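Local coordinates for thioredoxin reductase (Streptomyces clavuligerus, PDB 4NTD), which is an FAD-containing oxidoreductase of the thioredoxin reductase family, probably forming the disulfide bond of the natural product holomycin, at residues G179-A184 with F254-M259; L175-T180 with D196-F201. One frame throughout, in Å; residues are numbered along the deposited sequence.

Interaction 1 (G179-A184 with F254-M259); sequences GTSPGA and FVVPRM
Ser181 and Val256 carry the direct contact, and the touch is one of small groups. CB of Ser181 sits 3.2 Å from Val256 O, while OG comes in alongside the valine branch, 3.7 Å from Val256 CB. Of the two valine methyls, CG1 also meets that serine oxygen; CG2 reaches further along the loop, 3.9 Å from Gly183 O. Thr180 adds a looser approach to Val255.

The polar link runs through three waters. Thr180 OG1 holds two of them: water 1 accepts from Val256 N at 2.9 Å, and water 2 donates to Val256 O at 2.8 Å. Water 3 binds Ser181 OG at 2.7 Å and also donates to Val256 O, so one carbonyl gathers two waters and both polar backbone atoms of Val256 are met by solvent.

Within 179-184 a type I turn from Ser181 to Ala184 leads into the next helix. Ser181 OG stands anti to its own backbone N (chi1 159°), turned to accept from Gly183 N at 3.1 Å, a nearly straight capping bond with an angle of 164° at the hydrogen. An alanine here would probably leave Gly183 N without its acceptor and water 3 cut off from the loop.

The 179-184 loop follows strand 175-178 and opens helix 184-191, probably the position of the dinucleotide-binding loop in NADPH-dependent relatives. His187 of that helix touches Val256, whose side chain lies about 6 Å from bound glutathione. Past Phe254 the chain leaves strand 252-254, and through Val255, Val256 and Pro257 reaches strand 258-261, which pairs with strand 141-144 as in the two-stranded linker between the domains of thioredoxin reductases; there Arg258 makes a salt bridge to Glu144.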
ATOM      1  N   GLY A 179      26.203  -5.436 -17.312  1.00 20.20           N
ATOM      2  CA  GLY A 179      26.093  -6.845 -16.927  1.00 20.99           C
ATOM      3  C   GLY A 179      26.819  -7.155 -15.630  1.00 22.72           C
ATOM      4  O   GLY A 179      27.730  -7.983 -15.603  1.00 24.38           O
ATOM      5  N   THR A 180      26.395  -6.497 -14.553  1.00 23.62           N
ATOM      6  CA  THR A 180      27.046  -6.603 -13.247  1.00 24.16           C
ATOM      7  C   THR A 180      26.233  -7.436 -12.250  1.00 25.70           C
ATOM      8  O   THR A 180      26.623  -7.574 -11.087  1.00 28.20           O
ATOM      9  CB  THR A 180      27.277  -5.200 -12.651  1.00 23.81           C
ATOM     10  OG1 THR A 180      26.035  -4.487 -12.606  1.00 23.16           O
ATOM     11  CG2 THR A 180      28.273  -4.417 -13.496  1.00 26.92           C
ATOM     12  N   SER A 181      25.113  -7.992 -12.713  1.00 24.95           N
ATOM     13  CA  SER A 181      24.197  -8.758 -11.868  1.00 26.91           C
ATOM     14  C   SER A 181      23.524  -9.856 -12.692  1.00 25.55           C
ATOM     15  O   SER A 181      23.345  -9.691 -13.901  1.00 24.68           O
ATOM     16  CB  SER A 181      23.132  -7.822 -11.280  1.00 29.43           C
ATOM     17  OG  SER A 181      21.976  -8.531 -10.865  1.00 31.40           O
ATOM     18  N   PRO A 182      23.138 -10.976 -12.046  1.00 27.12           N
ATOM     19  CA  PRO A 182      22.375 -12.008 -12.760  1.00 28.85           C
ATOM     20  C   PRO A 182      21.026 -11.525 -13.306  1.00 27.29           C
ATOM     21  O   PRO A 182      20.464 -12.173 -14.186  1.00 30.28           O
ATOM     22  CB  PRO A 182      22.150 -13.091 -11.698  1.00 32.90           C
ATOM     23  CG  PRO A 182      23.190 -12.857 -10.664  1.00 35.14           C
ATOM     24  CD  PRO A 182      23.466 -11.384 -10.667  1.00 30.73           C
ATOM     25  N   GLY A 183      20.509 -10.414 -12.782  1.00 24.18           N
ATOM     26  CA  GLY A 183      19.248  -9.848 -13.256  1.00 23.59           C
ATOM     27  C   GLY A 183      19.359  -8.921 -14.459  1.00 21.73           C
ATOM     28  O   GLY A 183      18.346  -8.418 -14.942  1.00 20.70           O
ATOM     29  N   ALA A 184      20.576  -8.702 -14.956  1.00 20.31           N
ATOM     30  CA  ALA A 184      20.813  -7.719 -16.020  1.00 19.11           C
ATOM     31  C   ALA A 184      20.085  -8.024 -17.335  1.00 18.34           C
ATOM     32  O   ALA A 184      19.592  -7.106 -17.993  1.00 18.10           O
ATOM     33  CB  ALA A 184      22.306  -7.566 -16.275  1.00 18.97           C
ATOM     34  N   PHE A 254      21.541   1.780 -16.799  1.00 17.97           N
ATOM     35  CA  PHE A 254      20.855   1.101 -15.708  1.00 18.14           C
ATOM     36  C   PHE A 254      21.676  -0.069 -15.174  1.00 19.67           C
ATOM     37  O   PHE A 254      22.431  -0.710 -15.910  1.00 19.14           O
ATOM     38  CB  PHE A 254      19.484   0.595 -16.167  1.00 17.88           C
ATOM     39  CG  PHE A 254      18.462   1.683 -16.347  1.00 17.69           C
ATOM     40  CD1 PHE A 254      17.504   1.925 -15.371  1.00 18.45           C
ATOM     41  CD2 PHE A 254      18.452   2.462 -17.496  1.00 18.27           C
ATOM     42  CE1 PHE A 254      16.557   2.923 -15.536  1.00 18.64           C
ATOM     43  CE2 PHE A 254      17.511   3.463 -17.666  1.00 18.69           C
ATOM     44  CZ  PHE A 254      16.562   3.694 -16.686  1.00 19.08           C
ATOM     45  N   VAL A 255      21.521  -0.329 -13.880  1.00 18.72           N
ATOM     46  CA  VAL A 255      22.098  -1.503 -13.232  1.00 19.41           C
ATOM     47  C   VAL A 255      21.042  -2.150 -12.346  1.00 18.40           C
ATOM     48  O   VAL A 255      20.055  -1.510 -11.980  1.00 19.11           O
ATOM     49  CB  VAL A 255      23.334  -1.146 -12.373  1.00 21.08           C
ATOM     50  CG1 VAL A 255      24.430  -0.549 -13.240  1.00 23.19           C
ATOM     51  CG2 VAL A 255      22.972  -0.188 -11.242  1.00 20.98           C
ATOM     52  N   VAL A 256      21.247  -3.422 -12.023  1.00 18.80           N
ATOM     53  CA  VAL A 256      20.491  -4.082 -10.968  1.00 18.82           C
ATOM     54  C   VAL A 256      21.438  -4.219  -9.779  1.00 18.95           C
ATOM     55  O   VAL A 256      22.310  -5.090  -9.777  1.00 19.93           O
ATOM     56  CB  VAL A 256      19.973  -5.471 -11.399  1.00 21.98           C
ATOM     57  CG1 VAL A 256      19.184  -6.115 -10.268  1.00 22.91           C
ATOM     58  CG2 VAL A 256      19.108  -5.352 -12.645  1.00 22.79           C
ATOM     59  N   PRO A 257      21.295  -3.340  -8.770  1.00 19.05           N
ATOM     60  CA  PRO A 257      22.170  -3.457  -7.605  1.00 19.62           C
ATOM     61  C   PRO A 257      21.913  -4.732  -6.814  1.00 19.46           C
ATOM     62  O   PRO A 257      20.861  -5.354  -6.977  1.00 20.91           O
ATOM     63  CB  PRO A 257      21.784  -2.243  -6.743  1.00 19.98           C
ATOM     64  CG  PRO A 257      21.012  -1.332  -7.634  1.00 20.20           C
ATOM     65  CD  PRO A 257      20.347  -2.219  -8.637  1.00 19.71           C
ATOM     66  N   ARG A 258      22.877  -5.131  -5.987  1.00 20.53           N
ATOM     67  CA  ARG A 258      22.614  -6.137  -4.964  0.50 21.59           C
ATOM     68  C   ARG A 258      21.849  -5.413  -3.866  1.00 21.84           C
ATOM     69  O   ARG A 258      22.387  -4.520  -3.206  1.00 21.45           O
ATOM     70  CB  ARG A 258      23.897  -6.767  -4.407  0.50 24.40           C
ATOM     71  CG  ARG A 258      23.633  -7.751  -3.270  0.50 25.87           C
ATOM     72  CD  ARG A 258      24.881  -8.490  -2.805  0.50 32.25           C
ATOM     73  NE  ARG A 258      24.615  -9.248  -1.583  0.50 37.83           N
ATOM     74  CZ  ARG A 258      25.162  -8.984  -0.399  0.50 42.81           C
ATOM     75  NH1 ARG A 258      26.028  -7.990  -0.272  0.50 40.93           N
ATOM     76  NH2 ARG A 258      24.854  -9.724   0.657  0.50 47.25           N
ATOM     77  N   MET A 259      20.582  -5.776  -3.693  1.00 21.51           N
ATOM     78  CA  MET A 259      19.708  -5.091  -2.742  1.00 20.88           C
ATOM     79  C   MET A 259      19.668  -5.831  -1.420  1.00 22.06           C
ATOM     80  O   MET A 259      19.173  -6.956  -1.341  1.00 27.46           O
ATOM     81  CB  MET A 259      18.304  -4.944  -3.318  1.00 23.40           C
ATOM     82  CG  MET A 259      18.251  -3.954  -4.463  1.00 24.70           C
ATOM     83  SD  MET A 259      16.683  -4.015  -5.333  1.00 36.14           S
ATOM     84  CE  MET A 259      17.295  -4.081  -7.008  1.00 38.18           C
TER
HETATM   85  O   HOH W   1      23.215  -4.937 -13.448  1.00 24.68           O
HETATM   86  O   HOH W   2      25.016  -4.374 -10.208  1.00 26.90           O
HETATM   87  O   HOH W   3      21.909  -7.851  -8.288  1.00 35.85           O

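Interaction 2 (L175-T180 with D196-F201); sequences LGVLGT and DDVVLF
Around Val177 O the two parallel strands are closely packed. The carbonyl accepts from Phe201 N and is flanked by carbon from both faces of the sheet: Leu200 CD1 lies 3.5 Å from Val177 O on one side, and Phe201 CD2 lies 3.6 Å from Val177 O on the other. The Leu200 side chain has CG anti to the backbone N (chi1 175°), and from there its branch CD1 lies 4.0 Å from Val177 CG1.

On the opposite face the Phe201 ring turns an edge to the neighbouring strand, CE2 standing 4.0 Å from Gly176 CA. A CB on Gly176 would run into that ring. Leu178 CD2 approaches obliquely, 4.1 Å from Phe201 CD2, and Val199 CG1 rests over one ring face, offset toward the rim.

Strands 175-178 and 198-201, at 22° to each other, are the two strands of a beta-alpha-beta unit whose connection is helix 184-191. They lie side by side in a five-stranded parallel sheet of Rossmann type, with strand 252-254 beyond the first and strand 222-223 beyond the second. Val177 meets Ala188 and Leu191 of the helix, and Leu200 meets Val185, so the Val177 and Leu200 side chains face it.

Five backbone bonds alternate along the pair. The last, Gly179 N to Phe201 O at 2.8 Å, is the most bent, 132° at the hydrogen, where the first strand leaves through an inverse gamma turn centred on Gly179.

Side chains meet more loosely toward the other end, Leu175 CB lying 4.3 Å from Val198 CG2 and Val177 CG2 just touching Val198 CG1, although Leu175 N still bonds Asp197 O at 2.9 Å. Partly exposed Asp197 directs its carboxylate elsewhere, OD1 forming a salt bridge with Arg250, whose NH1 also bonds Leu175 O.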
ATOM      1  N   LEU A 175      19.528   3.878 -24.100  1.00 17.16           N
ATOM      2  CA  LEU A 175      19.712   3.328 -22.759  1.00 17.35           C
ATOM      3  C   LEU A 175      20.726   2.191 -22.769  1.00 17.75           C
ATOM      4  O   LEU A 175      20.787   1.413 -23.721  1.00 18.01           O
ATOM      5  CB  LEU A 175      18.385   2.801 -22.207  1.00 17.54           C
ATOM      6  CG  LEU A 175      17.158   3.700 -22.350  1.00 17.93           C
ATOM      7  CD1 LEU A 175      15.953   3.044 -21.693  1.00 18.23           C
ATOM      8  CD2 LEU A 175      17.407   5.081 -21.763  1.00 18.65           C
ATOM      9  N   GLY A 176      21.517   2.101 -21.704  1.00 18.66           N
ATOM     10  CA  GLY A 176      22.451   0.994 -21.524  1.00 18.56           C
ATOM     11  C   GLY A 176      22.145   0.221 -20.254  1.00 18.11           C
ATOM     12  O   GLY A 176      21.553   0.762 -19.319  1.00 19.05           O
ATOM     13  N   VAL A 177      22.535  -1.051 -20.235  1.00 17.81           N
ATOM     14  CA  VAL A 177      22.450  -1.887 -19.038  1.00 18.25           C
ATOM     15  C   VAL A 177      23.802  -2.558 -18.818  1.00 19.28           C
ATOM     16  O   VAL A 177      24.337  -3.179 -19.734  1.00 19.47           O
ATOM     17  CB  VAL A 177      21.367  -2.977 -19.177  1.00 19.23           C
ATOM     18  CG1 VAL A 177      21.283  -3.818 -17.908  1.00 19.45           C
ATOM     19  CG2 VAL A 177      20.017  -2.349 -19.497  1.00 19.97           C
ATOM     20  N   LEU A 178      24.354  -2.432 -17.612  1.00 18.95           N
ATOM     21  CA  LEU A 178      25.632  -3.073 -17.291  1.00 19.43           C
ATOM     22  C   LEU A 178      25.405  -4.500 -16.803  1.00 20.48           C
ATOM     23  O   LEU A 178      24.532  -4.743 -15.971  1.00 20.81           O
ATOM     24  CB  LEU A 178      26.393  -2.284 -16.222  1.00 19.88           C
ATOM     25  CG  LEU A 178      26.621  -0.792 -16.476  1.00 20.84           C
ATOM     26  CD1 LEU A 178      27.487  -0.207 -15.371  1.00 22.19           C
ATOM     27  CD2 LEU A 178      27.258  -0.545 -17.835  1.00 22.12           C
ATOM     28  N   GLY A 179      26.203  -5.436 -17.312  1.00 20.20           N
ATOM     29  CA  GLY A 179      26.093  -6.845 -16.927  1.00 20.99           C
ATOM     30  C   GLY A 179      26.819  -7.155 -15.630  1.00 22.72           C
ATOM     31  O   GLY A 179      27.730  -7.983 -15.603  1.00 24.38           O
ATOM     32  N   THR A 180      26.395  -6.497 -14.553  1.00 23.62           N
ATOM     33  CA  THR A 180      27.046  -6.603 -13.247  1.00 24.16           C
ATOM     34  C   THR A 180      26.233  -7.436 -12.250  1.00 25.70           C
ATOM     35  O   THR A 180      26.623  -7.574 -11.087  1.00 28.20           O
ATOM     36  CB  THR A 180      27.277  -5.200 -12.651  1.00 23.81           C
ATOM     37  OG1 THR A 180      26.035  -4.487 -12.606  1.00 23.16           O
ATOM     38  CG2 THR A 180      28.273  -4.417 -13.496  1.00 26.92           C
ATOM     39  N   ASP A 196      13.309   1.804 -27.850  1.00 19.44           N
ATOM     40  CA  ASP A 196      13.720   0.796 -28.833  0.50 19.25           C
ATOM     41  C   ASP A 196      15.240   0.773 -29.009  1.00 19.54           C
ATOM     42  O   ASP A 196      15.761  -0.009 -29.801  1.00 21.41           O
ATOM     43  CB  ASP A 196      12.988   0.960 -30.177  0.50 20.91           C
ATOM     44  CG  ASP A 196      13.327   2.254 -30.890  0.50 22.50           C
ATOM     45  OD1 ASP A 196      14.187   3.008 -30.396  0.50 22.20           O
ATOM     46  OD2 ASP A 196      12.722   2.518 -31.951  0.50 24.75           O
ATOM     47  N   ASP A 197      15.943   1.606 -28.236  1.00 18.61           N
ATOM     48  CA  ASP A 197      17.404   1.688 -28.259  1.00 18.16           C
ATOM     49  C   ASP A 197      17.952   1.317 -26.876  1.00 17.83           C
ATOM     50  O   ASP A 197      18.196   2.186 -26.035  1.00 18.63           O
ATOM     51  CB  ASP A 197      17.825   3.109 -28.665  1.00 19.93           C
ATOM     52  CG  ASP A 197      19.317   3.241 -28.944  1.00 19.83           C
ATOM     53  OD1 ASP A 197      20.083   2.279 -28.727  1.00 20.38           O
ATOM     54  OD2 ASP A 197      19.724   4.332 -29.391  1.00 22.57           O
ATOM     55  N   VAL A 198      18.120   0.015 -26.655  1.00 17.04           N
ATOM     56  CA  VAL A 198      18.630  -0.525 -25.394  1.00 17.32           C
ATOM     57  C   VAL A 198      19.779  -1.483 -25.697  1.00 17.92           C
ATOM     58  O   VAL A 198      19.620  -2.406 -26.491  1.00 17.99           O
ATOM     59  CB  VAL A 198      17.534  -1.284 -24.618  1.00 17.79           C
ATOM     60  CG1 VAL A 198      18.082  -1.837 -23.307  1.00 19.58           C
ATOM     61  CG2 VAL A 198      16.342  -0.375 -24.351  1.00 18.23           C
ATOM     62  N   VAL A 199      20.929  -1.257 -25.062  1.00 17.41           N
ATOM     63  CA  VAL A 199      22.114  -2.093 -25.252  1.00 18.41           C
ATOM     64  C   VAL A 199      22.531  -2.737 -23.931  1.00 18.11           C
ATOM     65  O   VAL A 199      22.568  -2.068 -22.895  1.00 19.05           O
ATOM     66  CB  VAL A 199      23.290  -1.256 -25.803  1.00 21.09           C
ATOM     67  CG1 VAL A 199      24.602  -2.026 -25.732  1.00 24.54           C
ATOM     68  CG2 VAL A 199      23.002  -0.825 -27.232  1.00 21.97           C
ATOM     69  N   LEU A 200      22.852  -4.028 -23.979  1.00 17.85           N
ATOM     70  CA  LEU A 200      23.421  -4.732 -22.833  1.00 18.23           C
ATOM     71  C   LEU A 200      24.934  -4.803 -22.979  1.00 17.76           C
ATOM     72  O   LEU A 200      25.442  -5.350 -23.957  1.00 18.94           O
ATOM     73  CB  LEU A 200      22.846  -6.147 -22.711  1.00 19.43           C
ATOM     74  CG  LEU A 200      23.439  -7.041 -21.611  1.00 19.31           C
ATOM     75  CD1 LEU A 200      23.183  -6.460 -20.229  1.00 19.75           C
ATOM     76  CD2 LEU A 200      22.890  -8.456 -21.702  1.00 20.86           C
ATOM     77  N   PHE A 201      25.646  -4.243 -22.006  1.00 16.95           N
ATOM     78  CA  PHE A 201      27.092  -4.401 -21.912  1.00 18.10           C
ATOM     79  C   PHE A 201      27.334  -5.670 -21.101  1.00 19.21           C
ATOM     80  O   PHE A 201      27.182  -5.666 -19.880  1.00 20.23           O
ATOM     81  CB  PHE A 201      27.716  -3.165 -21.262  1.00 18.89           C
ATOM     82  CG  PHE A 201      27.508  -1.907 -22.059  1.00 19.45           C
ATOM     83  CD1 PHE A 201      28.399  -1.554 -23.064  1.00 21.00           C
ATOM     84  CD2 PHE A 201      26.408  -1.090 -21.828  1.00 20.05           C
ATOM     85  CE1 PHE A 201      28.206  -0.404 -23.812  1.00 21.81           C
ATOM     86  CE2 PHE A 201      26.211   0.061 -22.573  1.00 21.75           C
ATOM     87  CZ  PHE A 201      27.111   0.405 -23.567  1.00 22.34           C
TER

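From the N terminus, interaction 2 uses strand 175-178 itself and interaction 1 the loop that follows, the two sharing Gly179 and Thr180. Interaction 2 closes the short loop: 15 residues, with helix 184-191 among them, separate its segments. Interaction 1 closes a far longer one, running 69 residues from the entrance of that helix to 254-259. Its first segment overlaps the start of the short loop and its second lies well beyond 196-201, so the two cross rather than nest. They also meet in the sheet, where Phe254 probably hydrogen-bonds Gly176 and Leu178 on the edge of strand 175-178 away from 198-201. Together they join three neighbouring strands, the helix entrance and the linker leading to strand 258-261.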